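Local atomic coordinates of cpftsy (Physcomitrella patens, PDB entry 4AK9), a protein that probably acts as the GTP-binding receptor of the chloroplast signal recognition particle, guiding proteins to the thylakoid membrane. Residues L119-V124 against E238-L243. Sequence-based numbering, arbitrary orientation.
Sequences LMIVGV and EVLLVL
Met120 and Val122 each give an N-H to, and take one through the carbonyl from, strand 238-243, four nearly straight bonds that join the two strands in parallel, their short axes 32° apart. The shortest are Leu240 N to Met120 O and Val122 N to Leu240 O, each 2.8 Å. The pattern ends beyond Val242 N, where a water bridges Val124 N, which donates to it, and Val242 O.

On the face carrying Leu119, Ile121, Glu238, Leu240 and Val242, the aliphatic part of Glu238 runs alongside Leu119, with CB 3.8 Å from Leu119 CG. The Glu238 chain then bends at its second torsion, its carboxylate hydrogen-bonded to Thr265 OG1 and salt-bridged to Lys293. Ile121 spans two residues: its CD1 tip meets Leu240 CD1 at 3.9 Å, while CG2 presses on Val242 CG2 at 3.6 Å. Helix 126-142 packs over this face, touching Ile121 through Leu133 and Leu136.

On the other face, both methyls of Val122 lie near Val239 CG1, and its CG2 also comes within 3.9 Å of Leu241 CD1. With CG anti to the backbone N (chi1 173°), Leu241 sends CD1 back across the gap to Gly123 CA, 3.6 Å away. At phi 144° a CB on Gly123 would be jammed against the carbonyl O of the preceding residue, so the conformation calls for glycine. Gly123 belongs to what is probably the P-loop.

Within the GTPase domain's sheet, strand 202-205 flanks 117-123 and strand 266-270 flanks 238-244. Four main-chain bonds thus close the shared edge between apolar side chains packed on both faces; Ile121 O is taken by Thr207 OG1, and at the probable P-loop the bonding passes to the water and to Lys129 NZ, which donates to Gly123 O.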
ATOM      1  N   LEU A 119     -18.919 -23.555   7.934  1.00 20.05           N
ATOM      2  CA  LEU A 119     -18.108 -22.362   7.631  1.00 21.46           C
ATOM      3  C   LEU A 119     -17.237 -22.702   6.428  1.00 18.12           C
ATOM      4  O   LEU A 119     -16.464 -23.679   6.460  1.00 23.83           O
ATOM      5  CB  LEU A 119     -17.213 -22.029   8.835  1.00 21.48           C
ATOM      6  CG  LEU A 119     -17.666 -21.137   9.988  1.00 32.81           C
ATOM      7  CD1 LEU A 119     -19.087 -21.381  10.372  1.00 32.05           C
ATOM      8  CD2 LEU A 119     -16.764 -21.329  11.189  1.00 34.36           C
ATOM      9  N   MET A 120     -17.350 -21.931   5.347  1.00 19.68           N
ATOM     10  CA  MET A 120     -16.452 -22.111   4.218  1.00 15.98           C
ATOM     11  C   MET A 120     -15.310 -21.095   4.300  1.00 21.07           C
ATOM     12  O   MET A 120     -15.539 -19.917   4.547  1.00 18.53           O
ATOM     13  CB  MET A 120     -17.186 -21.970   2.883  1.00 20.53           C
ATOM     14  CG  MET A 120     -18.149 -23.108   2.602  1.00 25.39           C
ATOM     15  SD  MET A 120     -19.126 -22.727   1.120  1.00 27.71           S
ATOM     16  CE  MET A 120     -17.980 -23.016  -0.220  1.00 24.16           C
ATOM     17  N   ILE A 121     -14.084 -21.573   4.152  1.00 17.94           N
ATOM     18  CA  ILE A 121     -12.910 -20.704   4.215  1.00 21.07           C
ATOM     19  C   ILE A 121     -12.440 -20.529   2.776  1.00 16.63           C
ATOM     20  O   ILE A 121     -12.188 -21.516   2.045  1.00 23.45           O
ATOM     21  CB  ILE A 121     -11.779 -21.344   5.045  1.00 24.90           C
ATOM     22  CG1 ILE A 121     -12.216 -21.645   6.481  1.00 30.99           C
ATOM     23  CG2 ILE A 121     -10.453 -20.541   4.935  1.00 25.65           C
ATOM     24  CD1 ILE A 121     -13.085 -20.632   7.178  1.00 25.70           C
ATOM     25  N   VAL A 122     -12.350 -19.281   2.311  1.00 20.06           N
ATOM     26  CA  VAL A 122     -11.934 -19.055   0.927  1.00 17.02           C
ATOM     27  C   VAL A 122     -10.750 -18.081   0.844  1.00 19.14           C
ATOM     28  O   VAL A 122     -10.420 -17.411   1.827  1.00 18.15           O
ATOM     29  CB  VAL A 122     -13.098 -18.483   0.064  1.00 21.07           C
ATOM     30  CG1 VAL A 122     -14.294 -19.460   0.083  1.00 17.80           C
ATOM     31  CG2 VAL A 122     -13.537 -17.142   0.625  1.00 17.59           C
ATOM     32  N   GLY A 123     -10.125 -18.009  -0.324  1.00 20.29           N
ATOM     33  CA  GLY A 123      -8.981 -17.114  -0.500  1.00 22.79           C
ATOM     34  C   GLY A 123      -7.898 -17.667  -1.394  1.00 29.87           C
ATOM     35  O   GLY A 123      -7.999 -18.778  -1.910  1.00 25.53           O
ATOM     36  N   VAL A 124      -6.837 -16.888  -1.580  1.00 30.33           N
ATOM     37  CA  VAL A 124      -5.860 -17.248  -2.605  1.00 31.44           C
ATOM     38  C   VAL A 124      -4.796 -18.204  -2.110  1.00 39.54           C
ATOM     39  O   VAL A 124      -4.269 -19.004  -2.876  1.00 45.42           O
ATOM     40  CB  VAL A 124      -5.161 -16.002  -3.220  1.00 31.89           C
ATOM     41  CG1 VAL A 124      -6.158 -14.880  -3.408  1.00 35.68           C
ATOM     42  CG2 VAL A 124      -4.001 -15.545  -2.356  1.00 41.58           C
ATOM     43  N   GLU A 238     -21.265 -19.148   7.302  1.00 22.14           N
ATOM     44  CA  GLU A 238     -20.217 -18.135   7.114  1.00 21.59           C
ATOM     45  C   GLU A 238     -19.394 -18.471   5.878  1.00 17.07           C
ATOM     46  O   GLU A 238     -19.158 -19.643   5.569  1.00 21.64           O
ATOM     47  CB  GLU A 238     -19.305 -18.066   8.362  1.00 19.05           C
ATOM     48  CG  GLU A 238     -19.984 -17.577   9.657  1.00 21.72           C
ATOM     49  CD  GLU A 238     -20.225 -16.064   9.659  1.00 24.65           C
ATOM     50  OE1 GLU A 238     -19.545 -15.321   8.891  1.00 26.97           O
ATOM     51  OE2 GLU A 238     -21.084 -15.595  10.444  1.00 30.32           O
ATOM     52  N   VAL A 239     -18.981 -17.445   5.145  1.00 18.09           N
ATOM     53  CA  VAL A 239     -17.975 -17.583   4.088  1.00 15.05           C
ATOM     54  C   VAL A 239     -16.865 -16.584   4.495  1.00 18.48           C
ATOM     55  O   VAL A 239     -17.036 -15.356   4.476  1.00 15.70           O
ATOM     56  CB  VAL A 239     -18.515 -17.296   2.645  1.00 16.23           C
ATOM     57  CG1 VAL A 239     -17.411 -17.380   1.596  1.00 17.14           C
ATOM     58  CG2 VAL A 239     -19.673 -18.258   2.281  1.00 18.29           C
ATOM     59  N   LEU A 240     -15.749 -17.133   4.940  1.00 16.65           N
ATOM     60  CA  LEU A 240     -14.698 -16.313   5.529  1.00 19.00           C
ATOM     61  C   LEU A 240     -13.549 -16.220   4.539  1.00 15.93           C
ATOM     62  O   LEU A 240     -12.953 -17.222   4.149  1.00 19.30           O
ATOM     63  CB  LEU A 240     -14.244 -16.939   6.863  1.00 20.63           C
ATOM     64  CG  LEU A 240     -15.356 -17.066   7.891  1.00 23.10           C
ATOM     65  CD1 LEU A 240     -14.858 -17.800   9.149  1.00 24.00           C
ATOM     66  CD2 LEU A 240     -15.898 -15.676   8.244  1.00 22.43           C
ATOM     67  N   LEU A 241     -13.243 -14.994   4.105  1.00 15.92           N
ATOM     68  CA  LEU A 241     -12.139 -14.762   3.178  1.00 17.01           C
ATOM     69  C   LEU A 241     -10.815 -14.452   3.932  1.00 15.82           C
ATOM     70  O   LEU A 241     -10.731 -13.499   4.734  1.00 16.45           O
ATOM     71  CB  LEU A 241     -12.517 -13.606   2.220  1.00 16.37           C
ATOM     72  CG  LEU A 241     -11.396 -13.145   1.296  1.00 18.98           C
ATOM     73  CD1 LEU A 241     -10.979 -14.246   0.320  1.00 17.58           C
ATOM     74  CD2 LEU A 241     -11.804 -11.894   0.512  1.00 18.22           C
ATOM     75  N   VAL A 242      -9.798 -15.259   3.673  1.00 16.12           N
ATOM     76  CA  VAL A 242      -8.533 -15.129   4.386  1.00 17.20           C
ATOM     77  C   VAL A 242      -7.627 -14.268   3.520  1.00 18.22           C
ATOM     78  O   VAL A 242      -7.420 -14.563   2.345  1.00 17.85           O
ATOM     79  CB  VAL A 242      -7.854 -16.504   4.617  1.00 18.78           C
ATOM     80  CG1 VAL A 242      -6.509 -16.287   5.366  1.00 23.42           C
ATOM     81  CG2 VAL A 242      -8.752 -17.425   5.403  1.00 18.10           C
ATOM     82  N   LEU A 243      -7.143 -13.164   4.084  1.00 16.89           N
ATOM     83  CA  LEU A 243      -6.290 -12.217   3.336  1.00 19.74           C
ATOM     84  C   LEU A 243      -4.966 -11.997   4.062  1.00 19.27           C
ATOM     85  O   LEU A 243      -4.949 -11.848   5.282  1.00 20.98           O
ATOM     86  CB  LEU A 243      -7.006 -10.877   3.229  1.00 20.23           C
ATOM     87  CG  LEU A 243      -8.370 -10.956   2.524  1.00 19.59           C
ATOM     88  CD1 LEU A 243      -9.133  -9.714   2.821  1.00 19.47           C
ATOM     89  CD2 LEU A 243      -8.107 -11.121   1.023  1.00 20.58           C
TER
HETATM   90  O   HOH W   1      -7.278 -14.086  -0.606  1.00 29.38           O